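Local coordinates for protein esterase (uncultured bacterium pCosCE1, PDB 7ATL) that hydrolyses carboxylic esters as a family VIII carboxylesterase of beta-lactamase fold and also transfers acyl groups to other acceptors as a promiscuous acyltransferase, at residues L114-A119 with F315-A320; A174-G179 with Q258-G263; Q13-Q18 with L374-A379. All blocks are in the same frame, centred on the assembly; numbering follows the deposited sequence.

Overall arrangement
All three contacts belong to one chain with the beta-lactamase fold, an antiparallel sheet flanked by helices. Contacts 1 and 2 are neighbours, their centres about 16 Å apart, and they touch: L115 CD2 lies 3.5 Å from L178 CD2, and L114 O packs on A174 CB. Each reaches K68 of the presumed SxxK site (S65, K68, Y123), contact 1 through H117 and contact 2 through I175. A bound PEG lies about 8 Å from the side chain of F315 and about 11 Å from that of D176. Contact 3, pairing the terminal helices, is remote, its centre about 28 Å from that of contact 1 and about 33 Å from that of contact 2.

Contact 1: L114-A119 with F315-A320; sequences LLSHTA and FGFGGA
The carbonyl oxygen of G316 is held by one hydrogen bond across this contact, donated by the hydroxyl of S116, with OG 2.7 Å from G316 O. The donor stands above the carbonyl plane, 42° out of it, rather than on a lone pair. S116 OG lies anti to its own carbonyl carbon, and the same atom borders the edge of the F317 ring, 3.3 Å from F317 CD1. A second polar link is made by water: it donates to L115 O and accepts a weak bond from G318 N, bridging the helix end to the loop.

Ring packing completes the junction. L115 sends CD1 over one face of the F317 ring, 3.9 Å from its centroid and only 6° off the normal, a well-centred CH-pi contact, while CB of the same leucine makes apolar contact with CD1 of that ring. On the other phenylalanine, L115 O comes to the edge of the F315 ring, and G319 O of the same loop sits over the centre of one face. H117 turns its edge toward F315 in an offset edge-to-face pair with planes at 80°, its CD2 3.8 Å from F315 CE2.

H117 leaves helical geometry with a positive phi, and the last turn ends in a Schellman motif. The turn places the imidazole beside F315; ND1 is hydrogen-bonded to S172 OG, which limits the rotation of the ring. H117 also packs on K68 of the presumed SxxK site, so the junction borders the probable active site.

This buried junction joins the end of helix 111-116 to the loop between the edge strand 313-315 and strand 320-322, with helix 67-80 packed against L115, H117 and F317, helix 174-186 against L115 and H117, and helix 291-297 against F317.

Contact 2: A174-G179 with Q258-G263; sequences AIDVLG and QAYPSG
Two flat groups face this contact without stacking: the carboxylate of D176 and the phenol ring of Y260. The ring receives a bridging water at its edge, and D176 OD2 also lies near its plane, 4.4 Å from Y260 CE1. R253 makes a cation-pi contact with the ring. The carboxylate is approached from above its plane by S262, whose OG donates to D176 OD2 at 2.7 Å, 34° out of that plane.

Torsions bring these groups together. D176 projects from helix 174-186 with CG beside the backbone N and anti to the carbonyl carbon (chi1 -66°), so that the carboxylate comes nearer the loop than its first bond would suggest. S262 sets OG anti to its own backbone N (chi1 166°) and so meets the acid. Water links D176 OD2 to Y260 OH, with 2.5 Å from the water to D176 OD2. On the other oxygen, D176 OD1 takes a weak bond from G264 N.

A second water joins the backbones of helix and loop. It donates to D176 O and P261 O and accepts from G263 N at 3.0 Å, so three main-chain groups share one solvent molecule. The loop backbone comes close here, with CA of D176 and CA of G263 only 4.5 Å apart. I175 CG2 rests 3.6 Å from G263 O, and its CD1 end leads away from the loop. I175 also touches K68 of the presumed SxxK active site.

The chemistry is that of a buried acid met by a serine hydroxyl, a water and, weakly, the backbone amide of G264. These polar partners would be expected to stabilise its ionised form, while two waters bridge the helix and the loop preceding strand 268-269.

Contact 3: Q13-Q18 with L374-A379; sequences QGVSQQ and LQIRDA
Two terminal helices, 3-21 and 372-381, lie side by side in the beta-lactamase fold and run nearly antiparallel here, the axes of the short segments approaching to 9.4 Å at an angle of 160°. V15 carries the contact. Its CG1, anti to the backbone N (chi1 167°), presses on Q375 CB at 3.4 Å and also meets I376 CD1. The other branch, CG2, lies beside the carbonyl oxygen of Q375 and reaches A379 CB at 4.3 Å. One valine thus spans about a turn of the partner helix, touching residues 375, 376 and 379.

I376 enters from the flank: its first bond runs along the interface, but chi2 of -76° swings CD1 toward the first helix, between V15 CG1 and S16 OG. Q375 crosses V15 obliquely, its chain extended beyond CG, so that OE1 also borders V15 CG1.

Residues farther out set these groups in place. A weak hydrogen bond from R24 NH2 holds Q375 OE1, and R11 NE bonds to A379 O. V12 packs against both I376 and A379, extending the apolar seam a turn back along the first helix. The S16 hydroxyl bonds to Y372 OH, while its OG stands 3.8 Å from I376 CD1.

Contact 1: L114-A119 with F315-A320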
ATOM      1  N   LEU A 114      -8.533  -7.851  10.180  1.00 20.82           N
ATOM      2  CA  LEU A 114      -7.196  -7.632   9.555  1.00 22.75           C
ATOM      3  C   LEU A 114      -7.348  -6.803   8.259  1.00 23.59           C
ATOM      4  O   LEU A 114      -6.580  -5.853   8.069  1.00 25.71           O
ATOM      5  CB  LEU A 114      -6.486  -8.961   9.279  1.00 21.62           C
ATOM      6  CG  LEU A 114      -6.049  -9.775  10.492  1.00 20.77           C
ATOM      7  CD1 LEU A 114      -5.242 -10.987  10.060  1.00 19.19           C
ATOM      8  CD2 LEU A 114      -5.246  -8.924  11.461  1.00 21.80           C
ATOM      9  N   LEU A 115      -8.308  -7.139   7.398  1.00 24.07           N
ATOM     10  CA  LEU A 115      -8.455  -6.543   6.045  1.00 24.44           C
ATOM     11  C   LEU A 115      -8.791  -5.046   6.123  1.00 24.88           C
ATOM     12  O   LEU A 115      -8.464  -4.328   5.158  1.00 25.13           O
ATOM     13  CB  LEU A 115      -9.549  -7.302   5.295  1.00 24.14           C
ATOM     14  CG  LEU A 115      -9.216  -8.751   4.967  1.00 26.03           C
ATOM     15  CD1 LEU A 115     -10.416  -9.458   4.364  1.00 28.47           C
ATOM     16  CD2 LEU A 115      -8.036  -8.828   4.016  1.00 25.41           C
ATOM     17  N   SER A 116      -9.442  -4.594   7.197  1.00 23.82           N
ATOM     18  CA  SER A 116      -9.994  -3.224   7.329  1.00 24.42           C
ATOM     19  C   SER A 116      -9.297  -2.489   8.470  1.00 25.06           C
ATOM     20  O   SER A 116      -9.706  -1.355   8.779  1.00 27.57           O
ATOM     21  CB  SER A 116     -11.501  -3.259   7.510  1.00 25.30           C
ATOM     22  OG  SER A 116     -12.140  -3.790   6.353  1.00 25.44           O
ATOM     23  N   HIS A 117      -8.275  -3.097   9.075  1.00 25.16           N
ATOM     24  CA  HIS A 117      -7.427  -2.447  10.113  1.00 23.94           C
ATOM     25  C   HIS A 117      -8.274  -2.091  11.343  1.00 21.85           C
ATOM     26  O   HIS A 117      -8.085  -0.997  11.876  1.00 21.44           O
ATOM     27  CB  HIS A 117      -6.721  -1.205   9.533  1.00 24.48           C
ATOM     28  CG  HIS A 117      -5.688  -1.519   8.505  1.00 24.87           C
ATOM     29  ND1 HIS A 117      -4.434  -1.961   8.847  1.00 24.76           N
ATOM     30  CD2 HIS A 117      -5.724  -1.471   7.154  1.00 24.76           C
ATOM     31  CE1 HIS A 117      -3.735  -2.172   7.746  1.00 25.51           C
ATOM     32  NE2 HIS A 117      -4.507  -1.888   6.694  1.00 24.66           N
ATOM     33  N   THR A 118      -9.153  -2.990  11.774  1.00 21.00           N
ATOM     34  CA  THR A 118     -10.023  -2.821  12.963  1.00 21.73           C
ATOM     35  C   THR A 118      -9.627  -3.865  14.008  1.00 22.71           C
ATOM     36  O   THR A 118     -10.375  -4.021  14.987  1.00 24.92           O
ATOM     37  CB  THR A 118     -11.510  -2.959  12.584  1.00 22.04           C
ATOM     38  OG1 THR A 118     -11.738  -4.288  12.104  1.00 23.36           O
ATOM     39  CG2 THR A 118     -11.965  -1.985  11.520  1.00 21.57           C
ATOM     40  N   ALA A 119      -8.519  -4.584  13.802  1.00 23.52           N
ATOM     41  CA  ALA A 119      -8.041  -5.688  14.678  1.00 24.02           C
ATOM     42  C   ALA A 119      -7.562  -5.183  16.049  1.00 24.73           C
ATOM     43  O   ALA A 119      -7.318  -6.030  16.934  1.00 24.65           O
ATOM     44  CB  ALA A 119      -6.909  -6.408  14.009  1.00 24.62           C
ATOM     45  N   PHE A 315     -13.277   2.718   4.857  1.00 23.66           N
ATOM     46  CA  PHE A 315     -12.283   1.702   4.459  1.00 23.16           C
ATOM     47  C   PHE A 315     -12.986   0.393   4.117  1.00 23.52           C
ATOM     48  O   PHE A 315     -13.981   0.003   4.789  1.00 25.07           O
ATOM     49  CB  PHE A 315     -11.266   1.475   5.571  1.00 23.95           C
ATOM     50  CG  PHE A 315      -9.925   1.024   5.065  1.00 23.64           C
ATOM     51  CD1 PHE A 315      -8.979   1.939   4.658  1.00 23.21           C
ATOM     52  CD2 PHE A 315      -9.613  -0.319   4.993  1.00 24.37           C
ATOM     53  CE1 PHE A 315      -7.746   1.516   4.195  1.00 23.69           C
ATOM     54  CE2 PHE A 315      -8.368  -0.736   4.549  1.00 24.96           C
ATOM     55  CZ  PHE A 315      -7.447   0.179   4.123  1.00 23.54           C
ATOM     56  N   GLY A 316     -12.458  -0.266   3.093  1.00 21.86           N
ATOM     57  CA  GLY A 316     -12.969  -1.533   2.562  1.00 22.36           C
ATOM     58  C   GLY A 316     -11.987  -2.634   2.856  1.00 23.66           C
ATOM     59  O   GLY A 316     -11.522  -2.688   4.017  1.00 25.23           O
ATOM     60  N   PHE A 317     -11.739  -3.489   1.861  1.00 23.70           N
ATOM     61  CA  PHE A 317     -10.651  -4.483   1.827  1.00 24.47           C
ATOM     62  C   PHE A 317      -9.690  -4.068   0.718  1.00 27.50           C
ATOM     63  O   PHE A 317     -10.078  -4.203  -0.473  1.00 31.96           O
ATOM     64  CB  PHE A 317     -11.193  -5.883   1.570  1.00 24.54           C
ATOM     65  CG  PHE A 317     -12.256  -6.383   2.516  1.00 27.28           C
ATOM     66  CD1 PHE A 317     -12.357  -5.909   3.815  1.00 29.44           C
ATOM     67  CD2 PHE A 317     -13.139  -7.375   2.107  1.00 28.58           C
ATOM     68  CE1 PHE A 317     -13.335  -6.386   4.676  1.00 30.09           C
ATOM     69  CE2 PHE A 317     -14.099  -7.866   2.973  1.00 30.21           C
ATOM     70  CZ  PHE A 317     -14.195  -7.370   4.259  1.00 30.09           C
ATOM     71  N   GLY A 318      -8.518  -3.533   1.092  1.00 26.35           N
ATOM     72  CA  GLY A 318      -7.438  -3.152   0.157  1.00 26.45           C
ATOM     73  C   GLY A 318      -7.187  -1.652   0.069  1.00 24.98           C
ATOM     74  O   GLY A 318      -6.113  -1.275  -0.396  1.00 23.11           O
ATOM     75  N   GLY A 319      -8.129  -0.812   0.497  1.00 26.51           N
ATOM     76  CA  GLY A 319      -7.902   0.646   0.578  1.00 27.03           C
ATOM     77  C   GLY A 319      -9.117   1.386   1.102  1.00 25.27           C
ATOM     78  O   GLY A 319     -10.032   0.729   1.565  1.00 22.66           O
ATOM     79  N   ALA A 320      -9.088   2.712   1.028  1.00 24.90           N
ATOM     80  CA  ALA A 320     -10.137   3.620   1.536  1.00 27.67           C
ATOM     81  C   ALA A 320     -11.267   3.709   0.501  1.00 29.78           C
ATOM     82  O   ALA A 320     -10.976   3.669  -0.727  1.00 28.41           O
ATOM     83  CB  ALA A 320      -9.564   4.991   1.829  1.00 27.62           C
TER
HETATM   84  O   HOH W   1      -6.633  -4.389   3.378  1.00 16.78           O

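Contact 2: A174-G179 with Q258-G263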
ATOM      1  N   ALA A 174      -1.685  -5.073  10.491  1.00 20.79           N
ATOM      2  CA  ALA A 174      -2.663  -6.165  10.278  1.00 21.89           C
ATOM      3  C   ALA A 174      -2.309  -6.960   9.024  1.00 20.48           C
ATOM      4  O   ALA A 174      -2.571  -8.174   9.017  1.00 19.38           O
ATOM      5  CB  ALA A 174      -4.082  -5.649  10.191  1.00 22.64           C
ATOM      6  N   ILE A 175      -1.802  -6.310   7.980  1.00 21.75           N
ATOM      7  CA  ILE A 175      -1.591  -7.006   6.673  1.00 24.09           C
ATOM      8  C   ILE A 175      -0.316  -7.861   6.778  1.00 24.08           C
ATOM      9  O   ILE A 175      -0.242  -8.877   6.077  1.00 23.66           O
ATOM     10  CB  ILE A 175      -1.619  -6.034   5.469  1.00 24.09           C
ATOM     11  CG1 ILE A 175      -2.912  -5.223   5.427  1.00 26.40           C
ATOM     12  CG2 ILE A 175      -1.436  -6.778   4.153  1.00 24.76           C
ATOM     13  CD1 ILE A 175      -4.167  -6.079   5.445  1.00 28.44           C
ATOM     14  N   ASP A 176       0.621  -7.497   7.656  1.00 23.90           N
ATOM     15  CA  ASP A 176       1.808  -8.336   7.956  1.00 25.15           C
ATOM     16  C   ASP A 176       1.304  -9.613   8.628  1.00 26.31           C
ATOM     17  O   ASP A 176       1.791 -10.721   8.263  1.00 28.13           O
ATOM     18  CB  ASP A 176       2.857  -7.602   8.801  1.00 25.34           C
ATOM     19  CG  ASP A 176       3.526  -6.422   8.100  1.00 25.85           C
ATOM     20  OD1 ASP A 176       2.780  -5.531   7.622  1.00 25.61           O
ATOM     21  OD2 ASP A 176       4.790  -6.399   8.042  1.00 25.62           O
ATOM     22  N   VAL A 177       0.339  -9.478   9.542  1.00 25.05           N
ATOM     23  CA  VAL A 177      -0.302 -10.648  10.208  1.00 26.82           C
ATOM     24  C   VAL A 177      -1.023 -11.494   9.141  1.00 27.87           C
ATOM     25  O   VAL A 177      -0.825 -12.724   9.136  1.00 28.16           O
ATOM     26  CB  VAL A 177      -1.226 -10.223  11.368  1.00 27.43           C
ATOM     27  CG1 VAL A 177      -1.890 -11.428  12.015  1.00 27.10           C
ATOM     28  CG2 VAL A 177      -0.462  -9.428  12.417  1.00 27.78           C
ATOM     29  N   LEU A 178      -1.771 -10.855   8.234  1.00 28.10           N
ATOM     30  CA  LEU A 178      -2.548 -11.547   7.180  1.00 27.28           C
ATOM     31  C   LEU A 178      -1.601 -12.419   6.355  1.00 26.92           C
ATOM     32  O   LEU A 178      -1.934 -13.593   6.091  1.00 27.39           O
ATOM     33  CB  LEU A 178      -3.266 -10.508   6.317  1.00 28.18           C
ATOM     34  CG  LEU A 178      -4.181 -11.078   5.227  1.00 29.26           C
ATOM     35  CD1 LEU A 178      -5.280 -11.969   5.796  1.00 27.57           C
ATOM     36  CD2 LEU A 178      -4.774  -9.941   4.424  1.00 29.03           C
ATOM     37  N   GLY A 179      -0.439 -11.878   6.001  1.00 27.12           N
ATOM     38  CA  GLY A 179       0.610 -12.595   5.248  1.00 26.31           C
ATOM     39  C   GLY A 179       0.954 -13.925   5.888  1.00 25.51           C
ATOM     40  O   GLY A 179       0.966 -14.945   5.179  1.00 23.68           O
ATOM     41  N   GLN A 258      17.026 -12.215   2.216  1.00 32.63           N
ATOM     42  CA  GLN A 258      16.842 -12.813   3.573  1.00 38.26           C
ATOM     43  C   GLN A 258      15.856 -11.971   4.390  1.00 33.98           C
ATOM     44  O   GLN A 258      15.360 -12.476   5.401  1.00 34.47           O
ATOM     45  CB  GLN A 258      18.140 -12.889   4.398  1.00 44.06           C
ATOM     46  CG  GLN A 258      19.305 -13.656   3.771  1.00 48.21           C
ATOM     47  CD  GLN A 258      18.883 -14.878   2.991  1.00 51.02           C
ATOM     48  OE1 GLN A 258      19.261 -15.068   1.827  1.00 59.30           O
ATOM     49  NE2 GLN A 258      18.085 -15.713   3.629  1.00 46.47           N
ATOM     50  N   ALA A 259      15.599 -10.727   4.001  1.00 30.35           N
ATOM     51  CA  ALA A 259      14.693  -9.837   4.757  1.00 31.36           C
ATOM     52  C   ALA A 259      13.296 -10.474   4.810  1.00 30.52           C
ATOM     53  O   ALA A 259      12.818 -10.945   3.751  1.00 30.08           O
ATOM     54  CB  ALA A 259      14.675  -8.470   4.122  1.00 32.27           C
ATOM     55  N   TYR A 260      12.663 -10.512   5.987  1.00 27.31           N
ATOM     56  CA  TYR A 260      11.339 -11.172   6.142  1.00 28.22           C
ATOM     57  C   TYR A 260      10.319 -10.468   5.241  1.00 27.60           C
ATOM     58  O   TYR A 260      10.347  -9.239   5.048  1.00 25.31           O
ATOM     59  CB  TYR A 260      10.886 -11.288   7.609  1.00 27.71           C
ATOM     60  CG  TYR A 260      10.388 -10.022   8.247  1.00 25.45           C
ATOM     61  CD1 TYR A 260       9.087  -9.610   8.062  1.00 25.04           C
ATOM     62  CD2 TYR A 260      11.207  -9.237   9.039  1.00 25.62           C
ATOM     63  CE1 TYR A 260       8.612  -8.446   8.641  1.00 24.82           C
ATOM     64  CE2 TYR A 260      10.752  -8.060   9.614  1.00 25.48           C
ATOM     65  CZ  TYR A 260       9.440  -7.665   9.424  1.00 25.00           C
ATOM     66  OH  TYR A 260       8.938  -6.517   9.979  1.00 25.83           O
ATOM     67  N   PRO A 261       9.441 -11.270   4.596  1.00 26.13           N
ATOM     68  CA  PRO A 261       8.396 -10.738   3.730  1.00 26.23           C
ATOM     69  C   PRO A 261       7.347  -9.964   4.529  1.00 25.18           C
ATOM     70  O   PRO A 261       6.637 -10.586   5.261  1.00 24.47           O
ATOM     71  CB  PRO A 261       7.788 -11.993   3.098  1.00 27.76           C
ATOM     72  CG  PRO A 261       8.083 -13.095   4.087  1.00 28.43           C
ATOM     73  CD  PRO A 261       9.454 -12.740   4.618  1.00 27.46           C
ATOM     74  N   SER A 262       7.350  -8.634   4.415  1.00 24.26           N
ATOM     75  CA  SER A 262       6.337  -7.740   5.032  1.00 23.65           C
ATOM     76  C   SER A 262       5.192  -7.572   4.041  1.00 22.24           C
ATOM     77  O   SER A 262       5.366  -6.860   3.058  1.00 21.56           O
ATOM     78  CB  SER A 262       6.913  -6.396   5.430  1.00 23.57           C
ATOM     79  OG  SER A 262       5.874  -5.468   5.717  1.00 24.07           O
ATOM     80  N   GLY A 263       4.064  -8.215   4.310  1.00 22.56           N
ATOM     81  CA  GLY A 263       2.822  -8.039   3.533  1.00 23.52           C
ATOM     82  C   GLY A 263       2.304  -6.606   3.520  1.00 21.13           C
ATOM     83  O   GLY A 263       1.705  -6.217   2.501  1.00 20.81           O
TER
HETATM   84  O   HOH W   2       6.473  -6.231   9.916  1.00 23.50           O
HETATM   85  O   HOH W   3       3.729 -10.514   6.194  1.00 24.41           O

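Contact 3: Q13-Q18 with L374-A379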
ATOM      1  N   GLN A  13       1.117  15.549 -17.826  1.00 48.79           N
ATOM      2  CA  GLN A  13       2.508  15.950 -18.166  1.00 49.67           C
ATOM      3  C   GLN A  13       2.846  17.293 -17.494  1.00 48.89           C
ATOM      4  O   GLN A  13       3.943  17.418 -16.897  1.00 44.91           O
ATOM      5  CB  GLN A  13       2.640  16.077 -19.681  1.00 57.93           C
ATOM      6  CG  GLN A  13       4.070  16.274 -20.146  1.00 68.06           C
ATOM      7  CD  GLN A  13       4.869  15.043 -19.802  1.00 76.98           C
ATOM      8  OE1 GLN A  13       4.413  13.920 -20.013  1.00 86.69           O
ATOM      9  NE2 GLN A  13       6.056  15.244 -19.248  1.00 78.86           N
ATOM     10  N   GLY A  14       1.939  18.273 -17.588  1.00 44.91           N
ATOM     11  CA  GLY A  14       2.135  19.619 -17.022  1.00 43.05           C
ATOM     12  C   GLY A  14       2.378  19.550 -15.531  1.00 42.89           C
ATOM     13  O   GLY A  14       3.308  20.210 -15.064  1.00 43.50           O
ATOM     14  N   VAL A  15       1.571  18.756 -14.821  1.00 44.00           N
ATOM     15  CA  VAL A  15       1.630  18.621 -13.335  1.00 44.35           C
ATOM     16  C   VAL A  15       2.962  17.969 -12.940  1.00 39.72           C
ATOM     17  O   VAL A  15       3.539  18.400 -11.935  1.00 41.12           O
ATOM     18  CB  VAL A  15       0.416  17.849 -12.772  1.00 42.86           C
ATOM     19  CG1 VAL A  15       0.619  17.438 -11.320  1.00 41.13           C
ATOM     20  CG2 VAL A  15      -0.873  18.656 -12.895  1.00 42.67           C
ATOM     21  N   SER A  16       3.425  16.984 -13.706  1.00 37.04           N
ATOM     22  CA  SER A  16       4.668  16.225 -13.443  1.00 39.13           C
ATOM     23  C   SER A  16       5.884  17.113 -13.711  1.00 43.86           C
ATOM     24  O   SER A  16       6.803  17.140 -12.854  1.00 48.31           O
ATOM     25  CB  SER A  16       4.715  14.972 -14.257  1.00 39.50           C
ATOM     26  OG  SER A  16       3.672  14.077 -13.883  1.00 37.29           O
ATOM     27  N   GLN A  17       5.898  17.812 -14.847  1.00 46.18           N
ATOM     28  CA  GLN A  17       7.041  18.674 -15.251  1.00 49.47           C
ATOM     29  C   GLN A  17       7.190  19.802 -14.221  1.00 49.15           C
ATOM     30  O   GLN A  17       8.323  20.043 -13.770  1.00 52.63           O
ATOM     31  CB  GLN A  17       6.878  19.216 -16.679  1.00 54.22           C
ATOM     32  CG  GLN A  17       8.185  19.681 -17.326  1.00 52.31           C
ATOM     33  CD  GLN A  17       9.313  18.712 -17.052  1.00 53.48           C
ATOM     34  OE1 GLN A  17       9.238  17.526 -17.390  1.00 51.87           O
ATOM     35  NE2 GLN A  17      10.344  19.198 -16.376  1.00 51.98           N
ATOM     36  N   GLN A  18       6.084  20.436 -13.836  1.00 44.99           N
ATOM     37  CA  GLN A  18       6.053  21.504 -12.809  1.00 46.81           C
ATOM     38  C   GLN A  18       6.675  20.974 -11.510  1.00 46.14           C
ATOM     39  O   GLN A  18       7.545  21.665 -10.939  1.00 55.50           O
ATOM     40  CB  GLN A  18       4.609  21.977 -12.626  1.00 50.63           C
ATOM     41  CG  GLN A  18       4.425  22.979 -11.492  1.00 58.13           C
ATOM     42  CD  GLN A  18       3.110  23.704 -11.635  1.00 67.01           C
ATOM     43  OE1 GLN A  18       2.154  23.484 -10.888  1.00 70.09           O
ATOM     44  NE2 GLN A  18       3.037  24.552 -12.647  1.00 69.66           N
ATOM     45  N   LEU A 374      -2.714  14.762  -5.676  1.00 38.08           N
ATOM     46  CA  LEU A 374      -4.006  15.489  -5.822  1.00 37.05           C
ATOM     47  C   LEU A 374      -4.069  16.223  -7.165  1.00 38.31           C
ATOM     48  O   LEU A 374      -5.160  16.220  -7.797  1.00 38.33           O
ATOM     49  CB  LEU A 374      -4.181  16.469  -4.661  1.00 38.20           C
ATOM     50  CG  LEU A 374      -4.273  15.848  -3.263  1.00 39.93           C
ATOM     51  CD1 LEU A 374      -4.898  16.831  -2.271  1.00 37.18           C
ATOM     52  CD2 LEU A 374      -5.043  14.527  -3.300  1.00 40.35           C
ATOM     53  N   GLN A 375      -2.966  16.842  -7.580  1.00 37.86           N
ATOM     54  CA  GLN A 375      -2.904  17.605  -8.847  1.00 40.11           C
ATOM     55  C   GLN A 375      -2.961  16.613 -10.001  1.00 37.85           C
ATOM     56  O   GLN A 375      -3.534  16.969 -11.042  1.00 37.45           O
ATOM     57  CB  GLN A 375      -1.625  18.421  -8.972  1.00 45.62           C
ATOM     58  CG  GLN A 375      -1.543  19.592  -8.011  1.00 47.97           C
ATOM     59  CD  GLN A 375      -0.095  19.984  -7.864  1.00 54.48           C
ATOM     60  OE1 GLN A 375       0.821  19.184  -8.077  1.00 58.41           O
ATOM     61  NE2 GLN A 375       0.124  21.228  -7.488  1.00 59.10           N
ATOM     62  N   ILE A 376      -2.372  15.427  -9.835  1.00 35.57           N
ATOM     63  CA  ILE A 376      -2.529  14.339 -10.838  1.00 34.00           C
ATOM     64  C   ILE A 376      -4.017  13.976 -10.901  1.00 33.99           C
ATOM     65  O   ILE A 376      -4.580  13.966 -12.018  1.00 32.29           O
ATOM     66  CB  ILE A 376      -1.654  13.121 -10.513  1.00 34.77           C
ATOM     67  CG1 ILE A 376      -0.164  13.460 -10.649  1.00 37.25           C
ATOM     68  CG2 ILE A 376      -2.061  11.942 -11.396  1.00 34.19           C
ATOM     69  CD1 ILE A 376       0.324  13.548 -12.087  1.00 36.48           C
ATOM     70  N   ARG A 377      -4.619  13.728  -9.736  1.00 32.64           N
ATOM     71  CA  ARG A 377      -6.044  13.357  -9.592  1.00 34.31           C
ATOM     72  C   ARG A 377      -6.862  14.362 -10.410  1.00 36.51           C
ATOM     73  O   ARG A 377      -7.599  13.946 -11.333  1.00 38.45           O
ATOM     74  CB  ARG A 377      -6.433  13.341  -8.109  1.00 33.61           C
ATOM     75  CG  ARG A 377      -7.928  13.172  -7.871  1.00 33.58           C
ATOM     76  CD  ARG A 377      -8.401  13.652  -6.513  1.00 34.93           C
ATOM     77  NE  ARG A 377      -8.236  15.081  -6.323  1.00 36.34           N
ATOM     78  CZ  ARG A 377      -8.564  15.749  -5.218  1.00 38.15           C
ATOM     79  NH1 ARG A 377      -9.091  15.127  -4.174  1.00 37.69           N
ATOM     80  NH2 ARG A 377      -8.355  17.053  -5.171  1.00 38.44           N
ATOM     81  N   ASP A 378      -6.687  15.642 -10.102  1.00 37.86           N
ATOM     82  CA  ASP A 378      -7.344  16.781 -10.794  1.00 39.08           C
ATOM     83  C   ASP A 378      -7.072  16.734 -12.316  1.00 41.30           C
ATOM     84  O   ASP A 378      -8.032  16.896 -13.100  1.00 44.86           O
ATOM     85  CB  ASP A 378      -6.926  18.083 -10.110  1.00 35.72           C
ATOM     86  CG  ASP A 378      -7.573  18.249  -8.749  1.00 35.85           C
ATOM     87  OD1 ASP A 378      -8.205  17.270  -8.276  1.00 39.18           O
ATOM     88  OD2 ASP A 378      -7.471  19.345  -8.195  1.00 33.69           O
ATOM     89  N   ALA A 379      -5.840  16.483 -12.749  1.00 38.63           N
ATOM     90  CA  ALA A 379      -5.505  16.400 -14.188  1.00 42.10           C
ATOM     91  C   ALA A 379      -6.304  15.271 -14.850  1.00 42.90           C
ATOM     92  O   ALA A 379      -6.631  15.417 -16.025  1.00 47.89           O
ATOM     93  CB  ALA A 379      -4.022  16.210 -14.399  1.00 44.24           C
TER